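Local coordinates for peptidase S15/CocE/NonD (Thaumarchaeota archaeon SCGC AB-539-E09, PDB 4PF1), which probably acts as a serine aminopeptidase of the alpha/beta-hydrolase fold, removing residues from the N-terminal end of peptides, at residues A[378-383]-A[562-567]; A[386-391]-A[481-486]; A[509-514]-A[524-529]. One frame throughout, in Å; residues are numbered along the deposited sequence.

How the interactions relate
Interaction 1 is the middle of the group: its centre lies about 9 Å from that of interaction 2 and about 13 Å from that of interaction 3, whereas the centres of interactions 2 and 3 are about 20 Å apart and the two do not touch. Glu379 OE1 meets His386 NE2 at 2.8 Å, tying interaction 1 to interaction 2, and His564 NE2 meets Asp509 OD2 at 2.6 Å, tying it to interaction 3. Together, interactions 1 and 2 join the edge of the mixed sheet of the alpha/beta-hydrolase domain, in which Ser161, Asp295 and His328 probably form the catalytic triad, to the beta strands that follow in the chain; interaction 3 lies within those strands.

Interaction 1 (A[378-383]-A[562-567]); sequences YETGAN and VSHTFL
Thr380 meets His564 through side chain and backbone together. With chi1 at 48°, Thr380 OG1 sits between its own backbone N and carbonyl carbon, and from there lies 2.8 Å from His564 ND1, at the edge of the imidazole and near its plane; either atom could donate. The two side chains cross at about a right angle. On the far side of the ring NE2 bonds Asp509, so both imidazole nitrogens are engaged and the ring's rotation is fixed. Its CD2 also rests over the centre of the Phe566 ring, 3.6 Å above the plane. Two backbone bonds flank this pair, Thr380 N to Ser563 O (2.8 Å) and Thr565 N to Thr380 O (3.0 Å). Glu379 runs extended past Ser563, CG anti to the backbone N, and OE2 accepts a hydrogen bond from Thr565 OG1; at 2.5 Å that bond is modelled very short. The same OE2 forms a salt bridge with Arg483, which would probably stabilise the buried carboxylate. Gly381 then turns the chain away with positive phi, and its O touches Leu567 CD1 at 3.7 Å. The contact thus sets the end of strand 375-379, next to last in the mixed sheet, against strand 562-566, which pairs with strand 482-486 and packs Val562, His564 and Phe566 on Leu528 of strand 525-534.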
loop_
_atom_site.group_PDB
_atom_site.type_symbol
_atom_site.label_atom_id
_atom_site.label_comp_id
_atom_site.label_asym_id
_atom_site.label_seq_id
_atom_site.Cartn_x
_atom_site.Cartn_y
_atom_site.Cartn_z
ATOM N N TYR A 378 24.040 -15.644 -13.106
ATOM C CA TYR A 378 23.311 -15.710 -11.846
ATOM C C TYR A 378 22.293 -16.818 -11.949
ATOM O O TYR A 378 21.471 -16.826 -12.870
ATOM C CB TYR A 378 22.635 -14.373 -11.520
ATOM C CG TYR A 378 21.984 -14.323 -10.151
ATOM C CD1 TYR A 378 20.717 -14.865 -9.938
ATOM C CD2 TYR A 378 22.600 -13.668 -9.089
ATOM C CE1 TYR A 378 20.095 -14.784 -8.692
ATOM C CE2 TYR A 378 21.989 -13.585 -7.836
ATOM C CZ TYR A 378 20.732 -14.137 -7.646
ATOM O OH TYR A 378 20.111 -14.025 -6.428
ATOM N N GLU A 379 22.355 -17.763 -11.016
ATOM C CA GLU A 379 21.453 -18.903 -10.982
ATOM C C GLU A 379 20.285 -18.612 -10.055
ATOM O O GLU A 379 20.488 -18.409 -8.855
ATOM C CB GLU A 379 22.213 -20.163 -10.532
ATOM C CG GLU A 379 21.416 -21.453 -10.652
ATOM C CD GLU A 379 22.140 -22.698 -10.172
ATOM O OE1 GLU A 379 23.178 -22.567 -9.484
ATOM O OE2 GLU A 379 21.660 -23.811 -10.481
ATOM N N THR A 380 19.056 -18.587 -10.610
ATOM C CA THR A 380 17.840 -18.367 -9.823
ATOM C C THR A 380 17.521 -19.657 -9.049
ATOM O O THR A 380 18.029 -20.724 -9.394
ATOM C CB THR A 380 16.677 -17.858 -10.704
ATOM O OG1 THR A 380 16.554 -18.668 -11.876
ATOM C CG2 THR A 380 16.843 -16.394 -11.098
ATOM N N GLY A 381 16.771 -19.530 -7.960
ATOM C CA GLY A 381 16.486 -20.648 -7.067
ATOM C C GLY A 381 17.586 -20.794 -6.033
ATOM O O GLY A 381 17.335 -20.673 -4.832
ATOM N N ALA A 382 18.834 -21.015 -6.507
ATOM C CA ALA A 382 20.028 -21.122 -5.664
ATOM C C ALA A 382 20.516 -19.730 -5.221
ATOM O O ALA A 382 21.154 -19.614 -4.170
ATOM C CB ALA A 382 21.134 -21.846 -6.416
ATOM N N ASN A 383 20.218 -18.678 -6.037
ATOM C CA ASN A 383 20.576 -17.266 -5.797
ATOM C C ASN A 383 22.101 -17.076 -5.630
ATOM O O ASN A 383 22.565 -16.552 -4.614
ATOM C CB ASN A 383 19.804 -16.695 -4.595
ATOM C CG ASN A 383 18.326 -16.565 -4.845
ATOM O OD1 ASN A 383 17.879 -15.805 -5.712
ATOM N ND2 ASN A 383 17.533 -17.309 -4.094
ATOM N N VAL A 562 18.170 -20.162 -19.529
ATOM C CA VAL A 562 17.884 -20.555 -18.153
ATOM C C VAL A 562 19.194 -20.781 -17.384
ATOM O O VAL A 562 20.196 -21.208 -17.954
ATOM C CB VAL A 562 16.944 -21.790 -18.027
ATOM C CG1 VAL A 562 15.514 -21.442 -18.422
ATOM C CG2 VAL A 562 17.466 -22.992 -18.823
ATOM N N SER A 563 19.163 -20.469 -16.096
ATOM C CA SER A 563 20.219 -20.673 -15.111
ATOM C C SER A 563 19.479 -20.780 -13.818
ATOM O O SER A 563 19.168 -19.765 -13.191
ATOM C CB SER A 563 21.219 -19.516 -15.126
ATOM O OG SER A 563 22.370 -19.841 -14.366
ATOM N N HIS A 564 18.984 -21.986 -13.534
ATOM C CA HIS A 564 18.044 -22.172 -12.449
ATOM C C HIS A 564 18.210 -23.494 -11.726
ATOM O O HIS A 564 18.596 -24.502 -12.325
ATOM C CB HIS A 564 16.622 -22.095 -13.043
ATOM C CG HIS A 564 15.511 -22.115 -12.042
ATOM N ND1 HIS A 564 15.256 -21.026 -11.231
ATOM C CD2 HIS A 564 14.577 -23.064 -11.810
ATOM C CE1 HIS A 564 14.203 -21.361 -10.506
ATOM N NE2 HIS A 564 13.753 -22.573 -10.828
ATOM N N THR A 565 17.854 -23.494 -10.440
ATOM C CA THR A 565 17.772 -24.700 -9.646
ATOM C C THR A 565 16.311 -24.918 -9.274
ATOM O O THR A 565 15.721 -24.088 -8.581
ATOM C CB THR A 565 18.693 -24.640 -8.409
ATOM O OG1 THR A 565 20.049 -24.675 -8.842
ATOM C CG2 THR A 565 18.452 -25.800 -7.444
ATOM N N PHE A 566 15.722 -26.014 -9.764
ATOM C CA PHE A 566 14.380 -26.438 -9.380
ATOM C C PHE A 566 14.541 -27.131 -8.028
ATOM O O PHE A 566 15.081 -28.241 -7.965
ATOM C CB PHE A 566 13.768 -27.371 -10.443
ATOM C CG PHE A 566 13.420 -26.731 -11.767
ATOM C CD1 PHE A 566 12.212 -26.062 -11.939
ATOM C CD2 PHE A 566 14.267 -26.854 -12.861
ATOM C CE1 PHE A 566 11.880 -25.485 -13.170
ATOM C CE2 PHE A 566 13.929 -26.284 -14.096
ATOM C CZ PHE A 566 12.738 -25.605 -14.242
ATOM N N LEU A 567 14.211 -26.420 -6.943
ATOM C CA LEU A 567 14.442 -26.882 -5.572
ATOM C C LEU A 567 13.497 -28.040 -5.142
ATOM O O LEU A 567 12.462 -28.246 -5.776
ATOM C CB LEU A 567 14.308 -25.692 -4.593
ATOM C CG LEU A 567 15.426 -24.643 -4.636
ATOM C CD1 LEU A 567 14.978 -23.347 -3.988
ATOM C CD2 LEU A 567 16.695 -25.154 -3.958
#

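Interaction 2 (A[386-391]-A[481-486]); sequences HRYDDW and PLRVAG
Trp391 and Gly486 bring the two backbones nearest, with 6.2 Å between their CA atoms; no backbone hydrogen bond joins 386-391 to 481-486, and the contact is made by side chains of 386-391 reaching Arg483, Ala485 and the backbone of Gly486. Trp391 CG is anti to the backbone N (chi1 -174°), and the far end of the indole comes nearer to 481-486. Gly486 CA lies 3.4 Å above the indole plane, offset toward the rim, while Trp391 CZ2 comes to 3.3 Å from Gly486 N. Trp391 CH2 also packs on Ala485 CB at 4.1 Å, and the indole NE1 is held by Gln561. Farther along, Arg483, its chain bent at chi3 (69°), has NH2 at the His386 ring and the Tyr388 hydroxyl. NH2 stands over one face of His386, 3.6 Å above the plane and toward the rim, the two side chains meeting tip to tip with ring and guanidinium planes 45° apart. Its bond to Tyr388 OH, at 3.3 Å, is weak. Glu379 is the main polar partner of both Arg483 and His386. The contact joins outermost strand 384-388 of the mixed sheet to strand 482-486, with strand 606-625 packing against Tyr388, Arg483 and Ala485, and strand 375-379 beside Tyr388 and Trp391.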
loop_
_atom_site.group_PDB
_atom_site.type_symbol
_atom_site.label_atom_id
_atom_site.label_comp_id
_atom_site.label_asym_id
_atom_site.label_seq_id
_atom_site.Cartn_x
_atom_site.Cartn_y
_atom_site.Cartn_z
ATOM N N HIS A 386 27.903 -17.375 -10.700
ATOM C CA HIS A 386 28.872 -18.407 -11.053
ATOM C C HIS A 386 29.852 -17.916 -12.094
ATOM O O HIS A 386 29.495 -17.115 -12.958
ATOM C CB HIS A 386 28.166 -19.671 -11.573
ATOM C CG HIS A 386 27.207 -20.281 -10.603
ATOM N ND1 HIS A 386 27.649 -21.011 -9.515
ATOM C CD2 HIS A 386 25.855 -20.278 -10.607
ATOM C CE1 HIS A 386 26.557 -21.411 -8.886
ATOM N NE2 HIS A 386 25.454 -20.991 -9.504
ATOM N N ARG A 387 31.087 -18.422 -12.025
ATOM C CA ARG A 387 32.139 -18.164 -13.003
ATOM C C ARG A 387 32.158 -19.331 -13.986
ATOM O O ARG A 387 32.415 -20.467 -13.577
ATOM C CB ARG A 387 33.507 -18.021 -12.311
ATOM C CG ARG A 387 33.645 -16.793 -11.413
ATOM C CD ARG A 387 35.006 -16.763 -10.727
ATOM N NE ARG A 387 36.105 -16.701 -11.696
ATOM C CZ ARG A 387 36.679 -15.573 -12.107
ATOM N NH1 ARG A 387 36.285 -14.403 -11.618
ATOM N NH2 ARG A 387 37.657 -15.607 -13.002
ATOM N N TYR A 388 31.812 -19.077 -15.256
ATOM C CA TYR A 388 31.785 -20.127 -16.276
ATOM C C TYR A 388 32.758 -19.812 -17.407
ATOM O O TYR A 388 32.992 -18.642 -17.710
ATOM C CB TYR A 388 30.360 -20.326 -16.838
ATOM C CG TYR A 388 29.352 -20.901 -15.859
ATOM C CD1 TYR A 388 29.711 -21.911 -14.966
ATOM C CD2 TYR A 388 28.018 -20.507 -15.892
ATOM C CE1 TYR A 388 28.780 -22.461 -14.083
ATOM C CE2 TYR A 388 27.075 -21.061 -15.026
ATOM C CZ TYR A 388 27.461 -22.038 -14.121
ATOM O OH TYR A 388 26.537 -22.573 -13.255
ATOM N N ASP A 389 33.317 -20.860 -18.037
ATOM C CA ASP A 389 34.260 -20.717 -19.148
ATOM C C ASP A 389 33.531 -20.627 -20.488
ATOM O O ASP A 389 34.112 -20.167 -21.475
ATOM C CB ASP A 389 35.254 -21.890 -19.162
ATOM C CG ASP A 389 36.192 -21.919 -17.971
ATOM O OD1 ASP A 389 36.635 -20.831 -17.534
ATOM O OD2 ASP A 389 36.518 -23.031 -17.499
ATOM N N ASP A 390 32.263 -21.079 -20.522
ATOM C CA ASP A 390 31.418 -21.080 -21.717
ATOM C C ASP A 390 29.937 -21.064 -21.315
ATOM O O ASP A 390 29.608 -21.330 -20.153
ATOM C CB ASP A 390 31.727 -22.325 -22.583
ATOM C CG ASP A 390 31.416 -22.193 -24.071
ATOM O OD1 ASP A 390 30.671 -21.255 -24.447
ATOM O OD2 ASP A 390 31.898 -23.040 -24.854
ATOM N N TRP A 391 29.047 -20.755 -22.277
ATOM C CA TRP A 391 27.610 -20.781 -22.045
ATOM C C TRP A 391 26.922 -21.699 -23.076
ATOM O O TRP A 391 26.976 -21.418 -24.275
ATOM C CB TRP A 391 27.004 -19.372 -22.057
ATOM C CG TRP A 391 25.551 -19.356 -21.677
ATOM C CD1 TRP A 391 24.492 -19.109 -22.500
ATOM C CD2 TRP A 391 24.996 -19.688 -20.396
ATOM N NE1 TRP A 391 23.313 -19.222 -21.802
ATOM C CE2 TRP A 391 23.591 -19.581 -20.508
ATOM C CE3 TRP A 391 25.551 -20.042 -19.152
ATOM C CZ2 TRP A 391 22.735 -19.804 -19.423
ATOM C CZ3 TRP A 391 24.698 -20.286 -18.085
ATOM C CH2 TRP A 391 23.308 -20.175 -18.227
ATOM N N PRO A 481 17.371 -31.302 -5.618
ATOM C CA PRO A 481 17.424 -30.156 -6.545
ATOM C C PRO A 481 17.834 -30.549 -7.972
ATOM O O PRO A 481 18.662 -31.444 -8.156
ATOM C CB PRO A 481 18.463 -29.233 -5.903
ATOM C CG PRO A 481 19.320 -30.131 -5.092
ATOM C CD PRO A 481 18.412 -31.196 -4.572
ATOM N N LEU A 482 17.233 -29.884 -8.979
ATOM C CA LEU A 482 17.526 -30.104 -10.396
ATOM C C LEU A 482 18.056 -28.802 -11.005
ATOM O O LEU A 482 17.343 -27.799 -11.033
ATOM C CB LEU A 482 16.268 -30.596 -11.137
ATOM C CG LEU A 482 16.498 -31.264 -12.488
ATOM C CD1 LEU A 482 15.637 -32.495 -12.632
ATOM C CD2 LEU A 482 16.218 -30.304 -13.627
ATOM N N ARG A 483 19.316 -28.815 -11.452
ATOM C CA ARG A 483 19.987 -27.641 -12.013
ATOM C C ARG A 483 19.936 -27.643 -13.532
ATOM O O ARG A 483 20.313 -28.635 -14.153
ATOM C CB ARG A 483 21.459 -27.585 -11.555
ATOM C CG ARG A 483 21.667 -27.483 -10.044
ATOM C CD ARG A 483 23.131 -27.250 -9.712
ATOM N NE ARG A 483 23.581 -25.920 -10.137
ATOM C CZ ARG A 483 24.821 -25.637 -10.524
ATOM N NH1 ARG A 483 25.745 -26.588 -10.559
ATOM N NH2 ARG A 483 25.141 -24.407 -10.898
ATOM N N VAL A 484 19.506 -26.519 -14.134
ATOM C CA VAL A 484 19.458 -26.355 -15.595
ATOM C C VAL A 484 20.262 -25.109 -16.009
ATOM O O VAL A 484 20.280 -24.115 -15.281
ATOM C CB VAL A 484 18.015 -26.313 -16.176
ATOM C CG1 VAL A 484 17.354 -27.690 -16.127
ATOM C CG2 VAL A 484 17.154 -25.255 -15.480
ATOM N N ALA A 485 20.945 -25.184 -17.158
ATOM C CA ALA A 485 21.732 -24.078 -17.700
ATOM C C ALA A 485 21.722 -24.108 -19.227
ATOM O O ALA A 485 21.659 -25.179 -19.827
ATOM C CB ALA A 485 23.161 -24.136 -17.181
ATOM N N GLY A 486 21.768 -22.934 -19.835
ATOM C CA GLY A 486 21.781 -22.802 -21.285
ATOM C C GLY A 486 20.431 -22.499 -21.891
ATOM O O GLY A 486 19.553 -21.935 -21.232
#

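Interaction 3 (A[509-514]-A[524-529]); sequences DVWPDE and YQQMLS
Asp509 and Gln526 form an antiparallel hydrogen-bonded pair, Asp509 N to Gln526 O at 2.9 Å with a weaker return bond, followed by the non-hydrogen-bonded pair Val510 and Gln525 and by a nearly straight bond from Trp511 N to Tyr524 O (2.8 Å, 172°). Beyond that bond the side chains of Trp511 and Tyr524 lie side by side, pointing the same way. Tyr524 CD2 sits 3.5 Å above the indole plane, toward the rim, with the tyrosine ring and the five-membered ring oblique, their planes 43° apart. Gln526 CB lies over one face of the Tyr524 ring. Gln526 CG is anti to its backbone N and the chain bends at chi2 (-140°), with the amide at the indole edge: Trp511 NE1 donates to a lone pair of Gln526 OE1 at 3.2 Å, with the oxygen almost in the ring plane. This bond satisfies the indole N-H and fixes the tryptophan against the hairpin. On the sheet face opposite Asp509 and Gln526, Val510 CG2 touches Gln525 CG at 4.2 Å. The buried Asp509 carboxylate is held by His564 at OD2 and His570 at OD1, and Tyr524 OH bonds Val458 O. The arrangement is a beta-hairpin with a long connection, 511-524, and a classic beta bulge where Leu528 and Ser529 face Ile507, in a beta-rich C-terminal region consistent with the jelly roll of S15 peptidases.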
loop_
_atom_site.group_PDB
_atom_site.type_symbol
_atom_site.label_atom_id
_atom_site.label_comp_id
_atom_site.label_asym_id
_atom_site.label_seq_id
_atom_site.Cartn_x
_atom_site.Cartn_y
_atom_site.Cartn_z
ATOM N N ASP A 509 8.331 -23.109 -13.201
ATOM C CA ASP A 509 8.727 -23.674 -11.927
ATOM C C ASP A 509 7.513 -23.578 -11.012
ATOM O O ASP A 509 7.113 -22.473 -10.643
ATOM C CB ASP A 509 9.951 -22.939 -11.334
ATOM C CG ASP A 509 10.415 -23.474 -9.977
ATOM O OD1 ASP A 509 9.553 -23.860 -9.160
ATOM O OD2 ASP A 509 11.631 -23.457 -9.719
ATOM N N VAL A 510 6.890 -24.720 -10.699
ATOM C CA VAL A 510 5.734 -24.763 -9.800
ATOM C C VAL A 510 6.250 -24.809 -8.366
ATOM O O VAL A 510 6.890 -25.783 -7.972
ATOM C CB VAL A 510 4.767 -25.947 -10.094
ATOM C CG1 VAL A 510 3.497 -25.841 -9.254
ATOM C CG2 VAL A 510 4.424 -26.025 -11.572
ATOM N N TRP A 511 5.981 -23.753 -7.595
ATOM C CA TRP A 511 6.401 -23.657 -6.202
ATOM C C TRP A 511 5.640 -24.703 -5.356
ATOM O O TRP A 511 4.566 -25.145 -5.780
ATOM C CB TRP A 511 6.182 -22.224 -5.683
ATOM C CG TRP A 511 7.208 -21.239 -6.186
ATOM C CD1 TRP A 511 7.544 -20.994 -7.488
ATOM C CD2 TRP A 511 8.026 -20.371 -5.390
ATOM N NE1 TRP A 511 8.518 -20.028 -7.552
ATOM C CE2 TRP A 511 8.836 -19.628 -6.279
ATOM C CE3 TRP A 511 8.151 -20.142 -4.006
ATOM C CZ2 TRP A 511 9.758 -18.669 -5.832
ATOM C CZ3 TRP A 511 9.064 -19.192 -3.565
ATOM C CH2 TRP A 511 9.851 -18.466 -4.471
ATOM N N PRO A 512 6.191 -25.170 -4.202
ATOM C CA PRO A 512 5.476 -26.196 -3.413
ATOM C C PRO A 512 4.087 -25.747 -2.954
ATOM O O PRO A 512 3.791 -24.546 -2.962
ATOM C CB PRO A 512 6.402 -26.433 -2.211
ATOM C CG PRO A 512 7.742 -25.956 -2.654
ATOM C CD PRO A 512 7.470 -24.800 -3.563
ATOM N N ASP A 513 3.229 -26.729 -2.570
ATOM C CA ASP A 513 1.853 -26.511 -2.092
ATOM C C ASP A 513 1.816 -25.457 -0.984
ATOM O O ASP A 513 0.951 -24.579 -0.994
ATOM C CB ASP A 513 1.238 -27.833 -1.594
ATOM C CG ASP A 513 1.053 -28.897 -2.666
ATOM O OD1 ASP A 513 1.215 -28.570 -3.870
ATOM O OD2 ASP A 513 0.722 -30.045 -2.306
ATOM N N GLU A 514 2.781 -25.539 -0.049
ATOM C CA GLU A 514 2.968 -24.583 1.039
ATOM C C GLU A 514 4.424 -24.117 1.053
ATOM O O GLU A 514 5.333 -24.931 0.863
ATOM C CB GLU A 514 2.558 -25.188 2.390
ATOM C CG GLU A 514 1.051 -25.291 2.560
ATOM C CD GLU A 514 0.579 -25.642 3.958
ATOM O OE1 GLU A 514 0.937 -26.735 4.449
ATOM O OE2 GLU A 514 -0.197 -24.849 4.538
ATOM N N TYR A 524 2.261 -21.367 -6.695
ATOM C CA TYR A 524 2.697 -20.380 -7.684
ATOM C C TYR A 524 3.370 -21.047 -8.900
ATOM O O TYR A 524 4.354 -21.778 -8.760
ATOM C CB TYR A 524 3.622 -19.355 -6.984
ATOM C CG TYR A 524 4.405 -18.376 -7.838
ATOM C CD1 TYR A 524 3.803 -17.715 -8.909
ATOM C CD2 TYR A 524 5.684 -17.971 -7.465
ATOM C CE1 TYR A 524 4.498 -16.757 -9.652
ATOM C CE2 TYR A 524 6.378 -17.000 -8.185
ATOM C CZ TYR A 524 5.786 -16.400 -9.282
ATOM O OH TYR A 524 6.489 -15.456 -9.994
ATOM N N GLN A 525 2.764 -20.845 -10.079
ATOM C CA GLN A 525 3.246 -21.370 -11.353
ATOM C C GLN A 525 4.104 -20.298 -12.029
ATOM O O GLN A 525 3.671 -19.638 -12.980
ATOM C CB GLN A 525 2.073 -21.810 -12.246
ATOM C CG GLN A 525 1.430 -23.122 -11.798
ATOM C CD GLN A 525 0.331 -23.589 -12.725
ATOM O OE1 GLN A 525 0.230 -23.171 -13.878
ATOM N NE2 GLN A 525 -0.489 -24.518 -12.253
ATOM N N GLN A 526 5.309 -20.097 -11.484
ATOM C CA GLN A 526 6.254 -19.081 -11.931
ATOM C C GLN A 526 6.793 -19.385 -13.320
ATOM O O GLN A 526 7.540 -20.353 -13.489
ATOM C CB GLN A 526 7.420 -18.980 -10.934
ATOM C CG GLN A 526 8.432 -17.880 -11.264
ATOM C CD GLN A 526 9.850 -18.329 -11.024
ATOM O OE1 GLN A 526 10.196 -18.861 -9.956
ATOM N NE2 GLN A 526 10.703 -18.117 -12.013
ATOM N N MET A 527 6.471 -18.522 -14.306
ATOM C CA MET A 527 7.019 -18.666 -15.651
ATOM C C MET A 527 8.530 -18.433 -15.582
ATOM O O MET A 527 8.981 -17.558 -14.833
ATOM C CB MET A 527 6.343 -17.710 -16.637
ATOM C CG MET A 527 6.533 -18.132 -18.087
ATOM S SD MET A 527 5.277 -17.459 -19.193
ATOM C CE MET A 527 5.831 -15.738 -19.298
ATOM N N LEU A 528 9.310 -19.263 -16.289
ATOM C CA LEU A 528 10.770 -19.215 -16.218
ATOM C C LEU A 528 11.409 -18.963 -17.592
ATOM O O LEU A 528 12.362 -18.190 -17.692
ATOM C CB LEU A 528 11.283 -20.537 -15.609
ATOM C CG LEU A 528 12.775 -20.637 -15.326
ATOM C CD1 LEU A 528 13.153 -19.870 -14.064
ATOM C CD2 LEU A 528 13.194 -22.075 -15.206
ATOM N N SER A 529 10.903 -19.634 -18.633
ATOM C CA SER A 529 11.381 -19.486 -20.007
ATOM C C SER A 529 10.249 -19.812 -20.951
ATOM O O SER A 529 9.704 -20.910 -20.892
ATOM C CB SER A 529 12.582 -20.393 -20.264
ATOM O OG SER A 529 13.001 -20.332 -21.616
#